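Local coordinates for phosphoribosyl-aminoimidazole carboxylase (Aspergillus clavatus, PDB 3K5I), which probably makes N5-carboxyaminoimidazole ribonucleotide from 5-aminoimidazole ribonucleotide, bicarbonate and ATP in purine biosynthesis, as a member of the ATP-grasp family, at residues 28-33 against 51-56; 35-40 against 61-66; 163-168 against 196-201. One frame throughout, in Å; residues are numbered along the deposited sequence.

From the N terminus, strand 26-30 leads through a glycine loop into helix 34-46 and returns as strand 49-54; contact 1 closes that excursion by pairing the two strands. Contact 2 crosses it in sequence: its first segment, 35-40, lies on the helix between the paired strands, and its second, 61-66, in the loop after strand 49-54. The two contacts meet at Lys61, whose NZ probably bonds Ala55 O, and where Asn51 packs on His66; both touch 5-aminoimidazole ribonucleotide. Contact 3 follows in series, within the ATP-grasp domain, closing the excursion from strand 163-167 to strand 198-202. It lies about 29 Å from contact 1, centre to centre, and forms part of the ADP pocket.

Contact 1. Residues 28-33 against 51-56; sequences GVLGGG and NVLDAD. With AIR (5-aminoimidazole ribonucleotide), chain I.
Val29 lies opposite Val52, strands 28-30 and 51-54 running parallel at 20°, and bonds the residues flanking Val52: Val29 N donates to Asn51 O at 3.0 Å, Val29 O accepts Leu53 N at 2.9 Å. These are the two strands of a beta-alpha-beta crossover in the preATP-grasp domain, with helix 34-46 between them and a glycine loop consistent with a Rossmann-type GxGxxG turn. Where that loop begins, Gly31 N reaches Leu53 O (2.8 Å) in the carbonyl plane, though the N-H...O angle is bent to 137°. On one face of the sheet Leu30 and Leu53 lie side by side, CD1 of the first 3.6 Å from CD2 of the second, and both touch Leu83 of helix 77-84. The other face carries Val29 and Val52, their CG1 atoms 4.0 Å apart. Val52 CG1, anti to its own backbone N (chi1 -168°), also packs 3.7 Å from Gly32 CA, close against the bare backbone. Gly33, the N-cap of the helix, borders the ribose of 5-aminoimidazole ribonucleotide, and its N bonds Glu93. Asp54 fastens the loop to the strand end: its OD2 takes Gly32 N at 2.7 Å through the anti lone pair.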
# COMPACT_ATOMS: atom_id res chain seq x y z
N GLY A 28 10.05 17.01 6.10
CA GLY A 28 9.02 18.06 6.19
C GLY A 28 8.41 18.06 4.82
O GLY A 28 9.16 18.18 3.82
N VAL A 29 7.09 17.89 4.77
CA VAL A 29 6.45 17.93 3.45
C VAL A 29 5.54 19.14 3.37
O VAL A 29 4.60 19.28 4.15
CB VAL A 29 5.68 16.63 3.00
CG1 VAL A 29 4.43 16.42 3.83
CG2 VAL A 29 5.11 16.76 1.54
N LEU A 30 5.80 20.01 2.41
CA LEU A 30 4.96 21.18 2.28
C LEU A 30 3.67 20.82 1.48
O LEU A 30 3.74 20.65 0.28
CB LEU A 30 5.74 22.13 1.39
CG LEU A 30 6.54 23.27 2.02
CD1 LEU A 30 6.57 23.55 3.59
CD2 LEU A 30 7.79 23.14 1.18
N GLY A 31 2.54 20.72 2.12
CA GLY A 31 1.29 20.36 1.44
C GLY A 31 0.87 18.99 2.01
O GLY A 31 1.77 18.19 2.26
N GLY A 32 -0.41 18.69 2.24
CA GLY A 32 -0.75 17.36 2.81
C GLY A 32 -2.08 16.80 2.27
O GLY A 32 -2.96 16.38 3.03
N GLY A 33 -2.12 16.82 0.94
CA GLY A 33 -3.21 16.39 0.12
C GLY A 33 -2.88 14.98 -0.29
O GLY A 33 -2.13 14.31 0.40
N ASN A 51 6.74 15.12 8.97
CA ASN A 51 5.94 16.22 9.57
C ASN A 51 5.27 16.96 8.42
O ASN A 51 5.92 17.40 7.50
CB ASN A 51 6.73 17.29 10.29
CG ASN A 51 7.58 16.68 11.33
OD1 ASN A 51 7.18 15.65 11.86
ND2 ASN A 51 8.78 17.18 11.52
N VAL A 52 3.97 17.12 8.44
CA VAL A 52 3.29 17.77 7.31
C VAL A 52 2.81 19.20 7.46
O VAL A 52 2.30 19.56 8.49
CB VAL A 52 1.94 16.94 7.20
CG1 VAL A 52 1.14 17.18 5.95
CG2 VAL A 52 2.23 15.48 7.30
N LEU A 53 2.99 20.02 6.44
CA LEU A 53 2.47 21.37 6.57
C LEU A 53 1.17 21.51 5.73
O LEU A 53 1.16 21.38 4.50
CB LEU A 53 3.51 22.42 6.15
CG LEU A 53 3.07 23.89 6.26
CD1 LEU A 53 2.39 24.33 7.56
CD2 LEU A 53 4.16 24.89 5.84
N ASP A 54 0.05 21.73 6.40
CA ASP A 54 -1.21 21.92 5.68
C ASP A 54 -2.36 22.09 6.69
O ASP A 54 -2.11 22.21 7.89
CB ASP A 54 -1.46 20.75 4.73
CG ASP A 54 -2.51 21.09 3.67
OD1 ASP A 54 -3.39 21.96 3.90
OD2 ASP A 54 -2.38 20.46 2.61
N ALA A 55 -3.61 22.11 6.26
CA ALA A 55 -4.66 22.24 7.26
C ALA A 55 -4.68 21.03 8.22
O ALA A 55 -4.12 19.99 7.96
CB ALA A 55 -5.97 22.33 6.58
N ASP A 56 -5.30 21.19 9.39
CA ASP A 56 -5.35 20.09 10.35
C ASP A 56 -6.20 19.02 9.81
O ASP A 56 -7.19 19.30 9.11
CB ASP A 56 -5.94 20.44 11.72
CG ASP A 56 -4.95 21.20 12.54
OD1 ASP A 56 -3.72 21.26 12.23
OD2 ASP A 56 -5.51 21.72 13.51
N1 AIR I . -1.51 18.30 -6.08
C2 AIR I . -0.43 19.14 -6.02
N3 AIR I . -0.18 19.82 -7.14
C4 AIR I . -1.15 19.33 -8.01
C5 AIR I . -1.98 18.41 -7.38
N6 AIR I . -3.06 17.71 -7.84
C1' AIR I . -2.18 17.45 -5.07
C2' AIR I . -1.51 17.48 -3.68
C3' AIR I . -2.09 18.84 -3.28
C4' AIR I . -3.56 18.58 -3.60
O4' AIR I . -3.46 18.06 -4.94
O2' AIR I . -1.72 16.39 -2.76
O3' AIR I . -1.73 19.13 -1.94
C5' AIR I . -4.92 18.98 -3.06
O5' AIR I . -5.85 19.42 -4.09
P AIR I . -7.30 19.96 -3.63
O6 AIR I . -8.48 19.05 -4.29
O7 AIR I . -7.29 21.37 -4.11
O8 AIR I . -7.36 19.84 -2.13

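Contact 2. Residues 35-40 against 61-66; sequences LGRMLV and KQISAH. With AIR (5-aminoimidazole ribonucleotide), chain I.
Ile63 drops its side chain onto Arg37 and Val40, on one flank of helix 34-46. Its CB points toward the helix, and from there the branches part. CG1, set between the backbone N and the carbonyl carbon (chi1 62°), runs in over Arg37 CG at 4.0 Å. At its end CD1 meets both the main chain, 3.7 Å from Arg37 O, and Val40 CB at 4.0 Å. The other branch, CG2, lies over one face of the Arg37 guanidinium, 3.7 Å from NH2 and offset toward the rim. The two side chains cross at about a right angle, the arginine stretched from CG to NE. At the guanidinium edge, in its plane, Gln62 OE1 stands 3.6 Å from Arg37 NH1, with the amide turned 90° to the guanidinium. One turn further along the helix, Val40 CG1 packs on Ser64 CB at 3.7 Å.

At the start of this helix Leu35 N donates to O2' of 5-aminoimidazole ribonucleotide (2.8 Å, 163°), so the same helix helps hold the substrate. Both segments also face the second subunit: Arg37 NH2 gives a weak hydrogen bond to Asn44 O of that neighbouring chain. No hydrogen bond joins segments 35-40 and 61-66; Arg37 NH1 bonds Pro59 O, Gln62 NE2 bonds Asn57 O, and between the segments mainly dispersion acts, aliphatic carbon laid on a cationic plane.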
# COMPACT_ATOMS: atom_id res chain seq x y z
N LEU A 35 -1.23 13.64 -2.45
CA LEU A 35 0.13 13.31 -2.85
C LEU A 35 0.93 13.09 -1.59
O LEU A 35 1.67 12.13 -1.47
CB LEU A 35 0.74 14.43 -3.73
CG LEU A 35 0.20 14.55 -5.16
CD1 LEU A 35 1.01 15.60 -5.95
CD2 LEU A 35 0.11 13.20 -5.97
N GLY A 36 0.80 14.06 -0.69
CA GLY A 36 1.50 14.07 0.56
C GLY A 36 1.03 12.83 1.16
O GLY A 36 1.87 12.18 1.78
N ARG A 37 -0.23 12.46 0.99
CA ARG A 37 -0.59 11.19 1.66
C ARG A 37 0.06 9.89 1.14
O ARG A 37 0.32 8.91 1.85
CB ARG A 37 -2.11 11.07 1.67
CG ARG A 37 -2.70 9.93 2.50
CD ARG A 37 -4.19 9.77 2.14
NE ARG A 37 -4.91 8.62 2.73
CZ ARG A 37 -5.79 8.75 3.72
NH1 ARG A 37 -6.00 9.94 4.27
NH2 ARG A 37 -6.45 7.69 4.15
N MET A 38 0.23 9.82 -0.17
CA MET A 38 0.84 8.63 -0.73
C MET A 38 2.28 8.66 -0.27
O MET A 38 2.89 7.62 0.04
CB MET A 38 0.68 8.58 -2.25
CG MET A 38 -0.72 8.03 -2.42
SD MET A 38 -1.34 7.83 -4.08
CE MET A 38 -1.50 9.41 -4.52
N LEU A 39 2.82 9.85 -0.17
CA LEU A 39 4.20 9.90 0.32
C LEU A 39 4.29 9.29 1.73
O LEU A 39 5.20 8.51 1.98
CB LEU A 39 4.82 11.30 0.20
CG LEU A 39 6.36 11.26 0.31
CD1 LEU A 39 7.20 10.77 -0.88
CD2 LEU A 39 6.91 12.59 0.81
N VAL A 40 3.38 9.65 2.64
CA VAL A 40 3.34 9.14 4.02
C VAL A 40 3.08 7.65 3.97
O VAL A 40 3.75 6.89 4.67
CB VAL A 40 2.29 9.86 4.93
CG1 VAL A 40 2.47 9.55 6.48
CG2 VAL A 40 2.49 11.35 4.76
N LYS A 61 -2.01 13.92 7.19
CA LYS A 61 -1.93 13.97 8.64
C LYS A 61 -2.75 12.82 9.18
O LYS A 61 -2.33 12.20 10.15
CB LYS A 61 -2.52 15.29 9.11
CG LYS A 61 -1.69 16.48 8.69
CD LYS A 61 -2.25 17.64 9.60
CE LYS A 61 -1.23 18.79 9.70
NZ LYS A 61 -1.76 19.98 9.04
N GLN A 62 -3.87 12.56 8.49
CA GLN A 62 -4.81 11.50 8.78
C GLN A 62 -4.21 10.12 9.00
O GLN A 62 -4.83 9.32 9.76
CB GLN A 62 -5.94 11.46 7.78
CG GLN A 62 -6.73 12.74 7.76
CD GLN A 62 -7.88 12.59 6.79
OE1 GLN A 62 -8.38 11.49 6.48
NE2 GLN A 62 -8.28 13.71 6.23
N ILE A 63 -3.02 9.90 8.46
CA ILE A 63 -2.32 8.59 8.59
C ILE A 63 -0.91 8.66 9.18
O ILE A 63 -0.03 7.87 8.85
CB ILE A 63 -2.31 7.79 7.23
CG1 ILE A 63 -1.55 8.57 6.12
CG2 ILE A 63 -3.76 7.66 6.72
CD1 ILE A 63 -0.95 7.60 5.10
N SER A 64 -0.71 9.64 10.04
CA SER A 64 0.58 9.84 10.66
C SER A 64 0.24 10.49 12.02
O SER A 64 0.22 11.71 12.17
CB SER A 64 1.28 10.88 9.77
OG SER A 64 2.46 11.40 10.36
N ALA A 65 -0.05 9.66 13.01
CA ALA A 65 -0.44 10.14 14.33
C ALA A 65 0.74 10.46 15.22
O ALA A 65 1.11 9.58 16.01
CB ALA A 65 -1.25 9.03 15.03
N HIS A 66 1.33 11.65 15.12
CA HIS A 66 2.46 12.02 16.00
C HIS A 66 2.37 13.51 16.25
O HIS A 66 1.47 14.17 15.69
CB HIS A 66 3.80 11.59 15.37
CG HIS A 66 4.08 12.18 14.02
ND1 HIS A 66 4.35 13.52 13.87
CD2 HIS A 66 4.21 11.65 12.78
CE1 HIS A 66 4.58 13.79 12.60
NE2 HIS A 66 4.50 12.67 11.92
N1 AIR I . -1.51 18.30 -6.08
C2 AIR I . -0.43 19.14 -6.02
N3 AIR I . -0.18 19.82 -7.14
C4 AIR I . -1.15 19.33 -8.01
C5 AIR I . -1.98 18.41 -7.38
N6 AIR I . -3.06 17.71 -7.84
C1' AIR I . -2.18 17.45 -5.07
C2' AIR I . -1.51 17.48 -3.68
C3' AIR I . -2.09 18.84 -3.28
C4' AIR I . -3.56 18.58 -3.60
O4' AIR I . -3.46 18.06 -4.94
O2' AIR I . -1.72 16.39 -2.76
O3' AIR I . -1.73 19.13 -1.94
C5' AIR I . -4.92 18.98 -3.06
O5' AIR I . -5.85 19.42 -4.09
P AIR I . -7.30 19.96 -3.63
O6 AIR I . -8.48 19.05 -4.29
O7 AIR I . -7.29 21.37 -4.11
O8 AIR I . -7.36 19.84 -2.13

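Contact 3. Residues 163-168 against 196-201; sequences LMLKSK and RPLYAE. With ADP (adenosine-5'-diphosphate), chain G.
The adenine end of the ATP-grasp nucleotide site rests on strands 163-167 and 198-201, and Lys166 and Glu201 send their side chains to ADP from them. Lys166 CG stands anti to the carbonyl carbon and the chain is extended beyond it, which carries NZ to three acceptors: ADP O2A at a short 2.5 Å, ADP N7 at 2.7 Å and Glu201 OE1 at 3.0 Å. The last is a salt bridge in which NZ meets the oxygen from above the carboxylate plane, 42° out of it. That same OE1 accepts a weak hydrogen bond from ADP N6 at 3.4 Å, so one carboxylate oxygen links the lysine to the exocyclic amine. Lys166 NZ thus lies between the Glu201 carboxylate and the alpha-phosphate. Met164, its chain bent about CB-CG and CG-SD, lays CE over the face of the adenine, 3.9 Å from ADP C4.

Both strands are central in the four-stranded antiparallel sheet of the domain. Met164-Glu201 and Lys166-Tyr199 are hydrogen-bonded pairs, each joined by two backbone bonds, while Leu165-Ala200 and Ser167-Leu198 are non-hydrogen-bonded. On the face away from the nucleotide, Leu165 and Leu198 bring their methyl groups together. Tyr199 shares the face of Lys166: its CG sits between the backbone N and the carbonyl carbon (chi1 75°), and its OH comes 3.3 Å from Lys166 CD. At the end of strand 163-167, Ser167 CB lies over one face of the Arg196 guanidinium, whose NH2 bonds Thr169 O. Lys168 N closes the pairing with a nearly straight bond to Pro197 O, 2.8 Å and 173°, and its side chain continues past Tyr199 CD1 to a salt bridge with Glu143.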
# COMPACT_ATOMS: atom_id res chain seq x y z
N LEU A 163 -7.63 28.52 -28.54
CA LEU A 163 -6.34 28.66 -27.89
C LEU A 163 -6.57 28.30 -26.42
O LEU A 163 -7.69 28.28 -25.91
CB LEU A 163 -5.83 30.09 -28.04
CG LEU A 163 -6.74 31.30 -27.81
CD1 LEU A 163 -6.83 31.27 -26.26
CD2 LEU A 163 -6.15 32.66 -28.36
N MET A 164 -5.49 28.00 -25.70
CA MET A 164 -5.70 27.64 -24.30
C MET A 164 -5.43 28.84 -23.43
O MET A 164 -4.31 29.33 -23.44
CB MET A 164 -4.79 26.47 -23.90
CG MET A 164 -5.08 25.89 -22.50
SD MET A 164 -6.83 25.55 -22.42
CE MET A 164 -6.82 24.06 -23.11
N LEU A 165 -6.43 29.36 -22.73
CA LEU A 165 -6.10 30.50 -21.90
C LEU A 165 -5.57 29.95 -20.60
O LEU A 165 -6.20 29.07 -20.04
CB LEU A 165 -7.28 31.42 -21.58
CG LEU A 165 -6.96 32.78 -20.92
CD1 LEU A 165 -5.84 33.63 -21.60
CD2 LEU A 165 -8.26 33.64 -20.64
N LYS A 166 -4.45 30.47 -20.10
CA LYS A 166 -3.94 29.92 -18.84
C LYS A 166 -3.41 30.92 -17.82
O LYS A 166 -2.75 31.90 -18.21
CB LYS A 166 -2.75 29.00 -19.16
CG LYS A 166 -2.88 28.00 -20.27
CD LYS A 166 -1.78 26.90 -20.16
CE LYS A 166 -2.00 25.60 -21.00
NZ LYS A 166 -0.91 24.50 -21.06
N SER A 167 -3.66 30.64 -16.54
CA SER A 167 -3.18 31.43 -15.40
C SER A 167 -1.72 31.00 -15.27
O SER A 167 -1.37 29.80 -15.34
CB SER A 167 -3.79 31.00 -14.04
OG SER A 167 -3.16 31.75 -12.99
N LYS A 168 -0.87 31.98 -15.07
CA LYS A 168 0.54 31.67 -14.88
C LYS A 168 0.75 31.02 -13.49
O LYS A 168 1.53 30.10 -13.25
CB LYS A 168 1.30 32.99 -14.94
CG LYS A 168 1.38 33.60 -16.33
CD LYS A 168 2.24 34.87 -16.14
CE LYS A 168 2.49 35.81 -17.31
NZ LYS A 168 3.88 36.44 -17.19
N ARG A 196 -6.11 37.05 -12.36
CA ARG A 196 -4.92 36.22 -12.26
C ARG A 196 -3.95 36.74 -13.37
O ARG A 196 -4.34 37.41 -14.32
CB ARG A 196 -5.32 34.70 -12.37
CG ARG A 196 -6.43 34.27 -11.36
CD ARG A 196 -6.96 32.82 -11.55
NE ARG A 196 -5.87 31.84 -11.35
CZ ARG A 196 -5.98 30.51 -11.43
NH1 ARG A 196 -7.15 29.96 -11.73
NH2 ARG A 196 -4.93 29.73 -11.24
N PRO A 197 -2.66 36.47 -13.28
CA PRO A 197 -1.70 36.88 -14.32
C PRO A 197 -1.91 35.75 -15.36
O PRO A 197 -1.95 34.57 -15.01
CB PRO A 197 -0.34 36.60 -13.67
CG PRO A 197 -0.60 35.54 -12.61
CD PRO A 197 -2.04 35.68 -12.19
N LEU A 198 -2.05 36.09 -16.64
CA LEU A 198 -2.31 35.12 -17.71
C LEU A 198 -1.37 35.18 -18.88
O LEU A 198 -0.62 36.13 -19.11
CB LEU A 198 -3.64 35.49 -18.39
CG LEU A 198 -4.72 35.84 -17.39
CD1 LEU A 198 -5.94 36.04 -18.25
CD2 LEU A 198 -4.89 34.71 -16.36
N TYR A 199 -1.50 34.15 -19.69
CA TYR A 199 -0.75 34.08 -20.94
C TYR A 199 -1.62 33.10 -21.73
O TYR A 199 -2.40 32.34 -21.17
CB TYR A 199 0.70 33.65 -20.81
CG TYR A 199 0.84 32.19 -20.55
CD1 TYR A 199 0.59 31.70 -19.26
CD2 TYR A 199 1.16 31.30 -21.56
CE1 TYR A 199 0.76 30.38 -19.01
CE2 TYR A 199 1.30 29.95 -21.31
CZ TYR A 199 1.06 29.52 -20.03
OH TYR A 199 1.16 28.23 -19.59
N ALA A 200 -1.56 33.12 -23.05
CA ALA A 200 -2.35 32.21 -23.88
C ALA A 200 -1.41 31.27 -24.62
O ALA A 200 -0.25 31.63 -24.87
CB ALA A 200 -3.19 33.02 -24.88
N GLU A 201 -1.90 30.09 -24.96
CA GLU A 201 -0.94 29.25 -25.66
C GLU A 201 -1.51 28.86 -27.02
O GLU A 201 -2.72 28.64 -27.15
CB GLU A 201 -0.68 28.08 -24.70
CG GLU A 201 0.73 27.99 -24.20
CD GLU A 201 0.94 26.71 -23.41
OE1 GLU A 201 0.13 25.77 -23.57
OE2 GLU A 201 1.91 26.63 -22.63
PB ADP G . -2.52 21.92 -15.32
O1B ADP G . -3.68 22.43 -14.56
O2B ADP G . -1.45 22.51 -14.42
O3B ADP G . -1.92 20.49 -15.56
PA ADP G . -1.85 21.93 -18.24
O1A ADP G . -1.06 20.71 -18.12
O2A ADP G . -1.08 22.95 -19.05
O3A ADP G . -2.36 22.48 -16.81
O5' ADP G . -3.10 21.43 -19.12
C5' ADP G . -3.82 20.23 -18.81
C4' ADP G . -4.21 19.54 -20.09
O4' ADP G . -4.99 20.44 -20.91
C3' ADP G . -3.13 19.13 -21.07
O3' ADP G . -2.83 17.77 -20.74
C2' ADP G . -3.81 19.09 -22.45
O2' ADP G . -4.89 18.12 -22.48
C1' ADP G . -4.61 20.35 -22.25
N9 ADP G . -3.83 21.44 -22.81
C8 ADP G . -2.93 22.19 -22.11
N7 ADP G . -2.24 23.01 -22.94
C5 ADP G . -2.82 22.77 -24.17
C6 ADP G . -2.60 23.42 -25.43
N6 ADP G . -1.84 24.27 -25.84
N1 ADP G . -3.33 22.94 -26.47
C2 ADP G . -4.31 21.97 -26.35
N3 ADP G . -4.58 21.45 -25.18
C4 ADP G . -3.83 21.83 -24.13